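PDB 5MLD: 8-demethyl-8-aminoriboflavin-5'-phosphate synthase from Streptomyces davawensis, which replaces the C-8 methyl group of FMN with an amino group taken from glutamate, a step in biosynthesis of the antibiotic roseoflavin. Local coordinates for residues D59-A62 / G63-A66; H182-T185 / N186-I189; Q217-R220 / E221-D224. All coordinates share one frame; numbering follows the deposited sequence.

Contact 1. Residues D59-A62 / G63-A66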
loop_
_atom_site.group_PDB
_atom_site.type_symbol
_atom_site.label_atom_id
_atom_site.label_comp_id
_atom_site.label_asym_id
_atom_site.label_seq_id
_atom_site.Cartn_x
_atom_site.Cartn_y
_atom_site.Cartn_z
ATOM N N ASP A 59 -11.650 19.007 -23.803
ATOM C CA ASP A 59 -12.661 19.868 -24.404
ATOM C C ASP A 59 -12.556 21.274 -23.828
ATOM O O ASP A 59 -12.473 21.456 -22.608
ATOM C CB ASP A 59 -14.063 19.308 -24.171
ATOM C CG ASP A 59 -15.150 20.194 -24.785
ATOM O OD1 ASP A 59 -15.294 20.162 -26.024
ATOM O OD2 ASP A 59 -15.861 20.913 -24.036
ATOM N N TRP A 60 -12.577 22.273 -24.711
ATOM C CA TRP A 60 -12.246 23.630 -24.289
ATOM C C TRP A 60 -13.296 24.195 -23.342
ATOM O O TRP A 60 -12.957 24.744 -22.285
ATOM C CB TRP A 60 -12.074 24.547 -25.502
ATOM C CG TRP A 60 -11.969 25.986 -25.086
ATOM C CD1 TRP A 60 -12.975 26.909 -25.084
ATOM C CD2 TRP A 60 -10.809 26.659 -24.559
ATOM N NE1 TRP A 60 -12.513 28.114 -24.611
ATOM C CE2 TRP A 60 -11.191 27.986 -24.284
ATOM C CE3 TRP A 60 -9.497 26.266 -24.290
ATOM C CZ2 TRP A 60 -10.303 28.930 -23.763
ATOM C CZ3 TRP A 60 -8.614 27.202 -23.774
ATOM C CH2 TRP A 60 -9.030 28.518 -23.519
ATOM N N ASN A 61 -14.579 24.072 -23.698
ATOM C CA ASN A 61 -15.630 24.619 -22.848
ATOM C C ASN A 61 -15.743 23.846 -21.537
ATOM O O ASN A 61 -15.992 24.438 -20.476
ATOM C CB ASN A 61 -16.963 24.617 -23.592
ATOM C CG ASN A 61 -16.987 25.611 -24.753
ATOM O OD1 ASN A 61 -16.218 26.580 -24.780
ATOM N ND2 ASN A 61 -17.876 25.377 -25.712
ATOM N N ALA A 62 -15.558 22.525 -21.594
ATOM C CA ALA A 62 -15.617 21.712 -20.385
ATOM C C ALA A 62 -14.605 22.180 -19.350
ATOM O O ALA A 62 -14.877 22.117 -18.146
ATOM C CB ALA A 62 -15.374 20.241 -20.728
ATOM N N GLY A 63 -13.457 22.671 -19.798
ATOM C CA GLY A 63 -12.381 23.068 -18.922
ATOM C C GLY A 63 -12.499 24.433 -18.293
ATOM O O GLY A 63 -11.625 24.792 -17.499
ATOM N N GLU A 64 -13.551 25.202 -18.598
ATOM C CA GLU A 64 -13.655 26.545 -18.036
ATOM C C GLU A 64 -13.547 26.519 -16.516
ATOM O O GLU A 64 -12.799 27.306 -15.928
ATOM C CB GLU A 64 -14.960 27.207 -18.463
ATOM C CG GLU A 64 -14.897 27.904 -19.804
ATOM C CD GLU A 64 -16.282 28.223 -20.334
ATOM O OE1 GLU A 64 -16.528 28.004 -21.541
ATOM O OE2 GLU A 64 -17.128 28.667 -19.523
ATOM N N LYS A 65 -14.279 25.611 -15.860
ATOM C CA LYS A 65 -14.218 25.544 -14.399
ATOM C C LYS A 65 -12.820 25.160 -13.919
ATOM O O LYS A 65 -12.313 25.726 -12.943
ATOM C CB LYS A 65 -15.260 24.556 -13.870
ATOM C CG LYS A 65 -15.345 24.491 -12.342
ATOM C CD LYS A 65 -16.533 23.648 -11.907
ATOM C CE LYS A 65 -16.658 23.596 -10.387
ATOM N NZ LYS A 65 -15.686 22.673 -9.743
ATOM N N ALA A 66 -12.176 24.205 -14.597
ATOM C CA ALA A 66 -10.803 23.857 -14.240
ATOM C C ALA A 66 -9.860 25.041 -14.398
ATOM O O ALA A 66 -8.908 25.177 -13.625
ATOM C CB ALA A 66 -10.316 22.686 -15.084
HETATM O O HOH W 1 -13.530 21.851 -15.876
HETATM O O HOH W 2 -16.560 23.977 -17.135
#
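Asn61 and Glu64 lie side by side and point the same way. Glu64 CG is anti to its own carbonyl carbon (chi1 -86°), and the chain runs on extended. This lays the Glu64 side chain back along the preceding residues, with its CG 3.7 Å from Asn61 O and its OE1 3.7 Å from Asn61 CA. The carboxylate ends beside the Asn61 amide, Glu64 OE1 to Asn61 OD1 3.6 Å. The two flat groups are turned steeply, 78° apart. Both facing atoms are oxygens, so the carboxylate is a neighbour of the amide and not a partner for its oxygen.

Most of the hydrogen bonds are made by the backbone. Glu64 N donates to Asn61 O at 3.2 Å, and the bond is nearly straight at hydrogen. Gly63 N meets two carbonyls: Asp59 O at 3.2 Å, and Trp60 O in a longer, weak bond. Asp59 closes the start of the turn with its side chain. Its OD2 accepts from Ala62 N at 2.9 Å, which makes an Asx motif, and it is met on the anti side of the carboxylate.

Further on, water replaces direct bonding. Ala62 O accepts from two waters, each at 2.7 Å. One accepts from Lys65 N and the other from Ala66 N.

The segment lies in the loop between strand 38-43 and helix 72-81. Lys65 NZ reaches back to Glu50 and Glu52 in salt bridges. Asp59 N bonds to Ser17 of the second subunit, and Ala62 packs on Ser15 of that subunit.

The residues from Trp60 on have largely helical backbone angles but not the regular helical bonds. The Asp59 carboxylate and main-chain bonds hold the start. Beyond it the buried Ala62 carbonyl is satisfied by water, so the loop follows a helical path without being a regular helix.

Contact 2. Residues H182-T185 / N186-I189; sequences HFHT and NKLI
Lys187 runs obliquely past the Phe183 ring, with its CD 3.8 Å and its NZ 3.7 Å from Phe183 CE2. The ring of His184 is carried toward Lys187 and Leu188 because its CG is anti to the backbone N (chi1 -171°). Leu188 CD1 meets this imidazole 3.6 Å from His184 NE2. Thr185 CG2 touches Ile189 CD1 at 4.0 Å.

One water bridges His184 and Lys187. It lies at the edge of the His184 ring, in its plane, 2.7 Å from ND1. It also accepts from Lys187 NZ at 2.6 Å. The ammonium group has further acceptors in Thr235 O and Ala237 O of the second subunit. Asn186 ND2 hydrogen-bonds to Asp180 O and to Ser223 OG of the third subunit. Thr185 OG1 hydrogen-bonds to Tyr163 O of strand 161-164.

Four regular backbone bonds tie the segments, from Asn186 N to His182 O through Ile189 N to Thr185 O.

His182 is the N-cap residue. This is the buried first turn of helix 183-205, packed against helix 20-34 and strand 161-164 of the flavodoxin-like fold and enclosed by three other subunits of the tetramer.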
loop_
_atom_site.group_PDB
_atom_site.type_symbol
_atom_site.label_atom_id
_atom_site.label_comp_id
_atom_site.label_asym_id
_atom_site.label_seq_id
_atom_site.Cartn_x
_atom_site.Cartn_y
_atom_site.Cartn_z
ATOM N N HIS A 182 0.574 11.239 24.697
ATOM C CA HIS A 182 0.964 9.919 24.216
ATOM C C HIS A 182 2.470 9.934 23.968
ATOM O O HIS A 182 2.955 10.632 23.069
ATOM C CB HIS A 182 0.175 9.550 22.961
ATOM C CG HIS A 182 0.217 8.094 22.624
ATOM N ND1 HIS A 182 -0.229 7.117 23.489
ATOM C CD2 HIS A 182 0.672 7.449 21.524
ATOM C CE1 HIS A 182 -0.056 5.931 22.931
ATOM N NE2 HIS A 182 0.478 6.107 21.733
ATOM N N PHE A 183 3.202 9.152 24.769
ATOM C CA PHE A 183 4.664 9.194 24.764
ATOM C C PHE A 183 5.218 8.911 23.377
ATOM O O PHE A 183 6.087 9.637 22.881
ATOM C CB PHE A 183 5.224 8.178 25.776
ATOM C CG PHE A 183 6.720 7.965 25.675
ATOM C CD1 PHE A 183 7.603 8.943 26.117
ATOM C CD2 PHE A 183 7.238 6.791 25.143
ATOM C CE1 PHE A 183 8.992 8.761 26.017
ATOM C CE2 PHE A 183 8.624 6.589 25.049
ATOM C CZ PHE A 183 9.501 7.583 25.495
ATOM N N HIS A 184 4.731 7.846 22.739
ATOM C CA HIS A 184 5.318 7.436 21.471
ATOM C C HIS A 184 5.138 8.520 20.414
ATOM O O HIS A 184 6.093 8.869 19.706
ATOM C CB HIS A 184 4.700 6.107 21.031
ATOM C CG HIS A 184 5.375 5.488 19.845
ATOM N ND1 HIS A 184 6.509 4.712 19.954
ATOM C CD2 HIS A 184 5.071 5.528 18.525
ATOM C CE1 HIS A 184 6.866 4.285 18.756
ATOM N NE2 HIS A 184 6.012 4.770 17.871
ATOM N N THR A 185 3.937 9.110 20.336
ATOM C CA THR A 185 3.704 10.206 19.395
ATOM C C THR A 185 4.587 11.402 19.727
ATOM O O THR A 185 5.199 12.006 18.839
ATOM C CB THR A 185 2.232 10.617 19.407
ATOM O OG1 THR A 185 1.436 9.496 19.007
ATOM C CG2 THR A 185 1.969 11.774 18.446
ATOM N N ASN A 186 4.665 11.757 21.006
ATOM C CA ASN A 186 5.430 12.943 21.366
ATOM C C ASN A 186 6.906 12.759 21.054
ATOM O O ASN A 186 7.577 13.698 20.599
ATOM C CB ASN A 186 5.212 13.283 22.834
ATOM C CG ASN A 186 3.935 14.075 23.051
ATOM O OD1 ASN A 186 3.519 14.847 22.176
ATOM N ND2 ASN A 186 3.309 13.894 24.214
ATOM N N LYS A 187 7.424 11.551 21.232
ATOM C CA LYS A 187 8.834 11.364 20.905
ATOM C C LYS A 187 9.037 11.332 19.393
ATOM O O LYS A 187 10.011 11.901 18.893
ATOM C CB LYS A 187 9.394 10.114 21.597
ATOM C CG LYS A 187 9.527 8.838 20.784
ATOM C CD LYS A 187 10.077 7.713 21.673
ATOM C CE LYS A 187 9.942 6.343 21.033
ATOM N NZ LYS A 187 10.249 5.259 22.016
ATOM N N LEU A 188 8.095 10.746 18.632
ATOM C CA LEU A 188 8.235 10.777 17.174
ATOM C C LEU A 188 8.194 12.207 16.626
ATOM O O LEU A 188 8.935 12.541 15.693
ATOM C CB LEU A 188 7.149 9.925 16.507
ATOM C CG LEU A 188 7.274 8.408 16.727
ATOM C CD1 LEU A 188 6.325 7.686 15.786
ATOM C CD2 LEU A 188 8.701 7.887 16.528
ATOM N N ILE A 189 7.299 13.052 17.142
ATOM C CA ILE A 189 7.250 14.435 16.664
ATOM C C ILE A 189 8.604 15.105 16.866
ATOM O O ILE A 189 9.120 15.795 15.972
ATOM C CB ILE A 189 6.117 15.211 17.365
ATOM C CG1 ILE A 189 4.751 14.697 16.893
ATOM C CG2 ILE A 189 6.218 16.694 17.058
ATOM C CD1 ILE A 189 3.579 15.314 17.659
HETATM O O HOH W 3 7.808 4.457 22.339
#

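Contact 3. Residues Q217-R220 / E221-D224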
loop_
_atom_site.group_PDB
_atom_site.type_symbol
_atom_site.label_atom_id
_atom_site.label_comp_id
_atom_site.label_asym_id
_atom_site.label_seq_id
_atom_site.Cartn_x
_atom_site.Cartn_y
_atom_site.Cartn_z
ATOM N N GLN A 217 20.331 12.975 -21.018
ATOM C CA GLN A 217 21.022 12.868 -22.299
ATOM C C GLN A 217 21.892 11.625 -22.348
ATOM O O GLN A 217 21.884 10.896 -23.347
ATOM C CB GLN A 217 21.839 14.127 -22.556
ATOM C CG GLN A 217 20.985 15.233 -23.145
ATOM C CD GLN A 217 21.676 16.572 -23.143
ATOM O OE1 GLN A 217 22.883 16.664 -22.903
ATOM N NE2 GLN A 217 20.915 17.624 -23.416
ATOM N N ALA A 218 22.625 11.346 -21.265
ATOM C CA ALA A 218 23.379 10.095 -21.199
ATOM C C ALA A 218 22.446 8.893 -21.314
ATOM O O ALA A 218 22.770 7.901 -21.980
ATOM C CB ALA A 218 24.195 10.038 -19.903
ATOM N N ALA A 219 21.263 8.978 -20.696
ATOM C CA ALA A 219 20.293 7.896 -20.811
ATOM C C ALA A 219 19.751 7.780 -22.233
ATOM O O ALA A 219 19.515 6.669 -22.720
ATOM C CB ALA A 219 19.142 8.103 -19.819
ATOM N N ARG A 220 19.522 8.909 -22.908
ATOM C CA ARG A 220 19.096 8.835 -24.305
ATOM C C ARG A 220 20.162 8.161 -25.157
ATOM O O ARG A 220 19.847 7.306 -25.991
ATOM C CB ARG A 220 18.784 10.223 -24.865
ATOM C CG ARG A 220 18.305 10.182 -26.319
ATOM C CD ARG A 220 18.278 11.557 -26.960
ATOM N NE ARG A 220 19.570 12.223 -26.843
ATOM C CZ ARG A 220 19.758 13.406 -26.269
ATOM N NH1 ARG A 220 18.727 14.078 -25.774
ATOM N NH2 ARG A 220 20.982 13.920 -26.201
ATOM N N GLU A 221 21.430 8.525 -24.943
ATOM C CA GLU A 221 22.544 7.990 -25.729
ATOM C C GLU A 221 22.783 6.505 -25.491
ATOM O O GLU A 221 23.617 5.913 -26.185
ATOM C CB GLU A 221 23.824 8.784 -25.424
ATOM C CG GLU A 221 23.835 10.196 -26.015
ATOM C CD GLU A 221 24.956 11.103 -25.478
ATOM O OE1 GLU A 221 25.447 10.892 -24.342
ATOM O OE2 GLU A 221 25.344 12.050 -26.204
ATOM N N GLU A 222 22.083 5.876 -24.544
ATOM C CA GLU A 222 22.230 4.444 -24.312
ATOM C C GLU A 222 20.914 3.688 -24.429
ATOM O O GLU A 222 20.866 2.506 -24.078
ATOM C CB GLU A 222 22.864 4.182 -22.938
ATOM C CG GLU A 222 21.903 4.321 -21.756
ATOM C CD GLU A 222 22.624 4.432 -20.413
ATOM O OE1 GLU A 222 23.736 3.879 -20.273
ATOM O OE2 GLU A 222 22.082 5.100 -19.498
ATOM N N SER A 223 19.850 4.316 -24.936
ATOM C CA SER A 223 18.528 3.697 -24.951
ATOM C C SER A 223 17.888 3.781 -26.334
ATOM O O SER A 223 18.343 4.513 -27.217
ATOM C CB SER A 223 17.601 4.355 -23.918
ATOM O OG SER A 223 18.237 4.457 -22.650
ATOM N N ASP A 224 16.819 3.002 -26.505
ATOM C CA ASP A 224 15.937 3.054 -27.663
ATOM C C ASP A 224 14.824 4.065 -27.431
ATOM O O ASP A 224 14.512 4.422 -26.292
ATOM C CB ASP A 224 15.293 1.693 -27.934
ATOM C CG ASP A 224 16.306 0.593 -28.154
ATOM O OD1 ASP A 224 17.457 0.910 -28.513
ATOM O OD2 ASP A 224 15.938 -0.586 -27.970
#
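Ser223 OG is anti to its carbonyl carbon (chi1 -49°), which turns the hydroxyl back to Ala219 O. Glu222 CG instead sits between its backbone N and carbonyl carbon (chi1 78°), and the extended chain brings OE2 3.6 Å from Ala219 CA. Both residues follow the end of helix 212-220, where the chain makes a type I beta turn from Arg220 to Ser223.

Glu221 N makes a helical bond to Gln217 O at 2.9 Å. The Glu221 side chain lies back over the same carbonyl, with CG 3.4 Å from Gln217 O. Ser223 N closes the turn by donating to Arg220 O at 3.2 Å. Arg220 folds back along the helix, with Gln217 CA 3.9 Å above one face of its guanidinium, offset toward the rim.

Other subunits meet this end. Glu222 OE2 forms a salt bridge with Arg190 of the third subunit, and Ala219 packs on Lys187 of that subunit. Arg220 packs on Asn234 of the fourth subunit.

Ala219 O takes two donors, from opposite faces of its carbonyl plane. Ser223 OG comes at 2.6 Å, and Glu222 N stands on the other side at 3.2 Å.

The three contacts follow one another along the chain, and none nests within or crosses another. Contact 1 forms a short turn inside the loop from strand 38-43 to helix 72-81. Contact 2 opens helix 183-205. Contact 3 ends helix 212-220, the next helix in the chain, and turns toward strand 226-230. Within one subunit they stay apart: the centres of contacts 2 and 3 are about 47 Å from each other, on opposite sides of the chain's centre. The tetramer brings contacts 2 and 3 together. Residues 186-187 and 219-223 of partner subunits meet, so contact 2 of one copy packs on contact 3 of another. Contacts 1 and 2 both touch the second subunit.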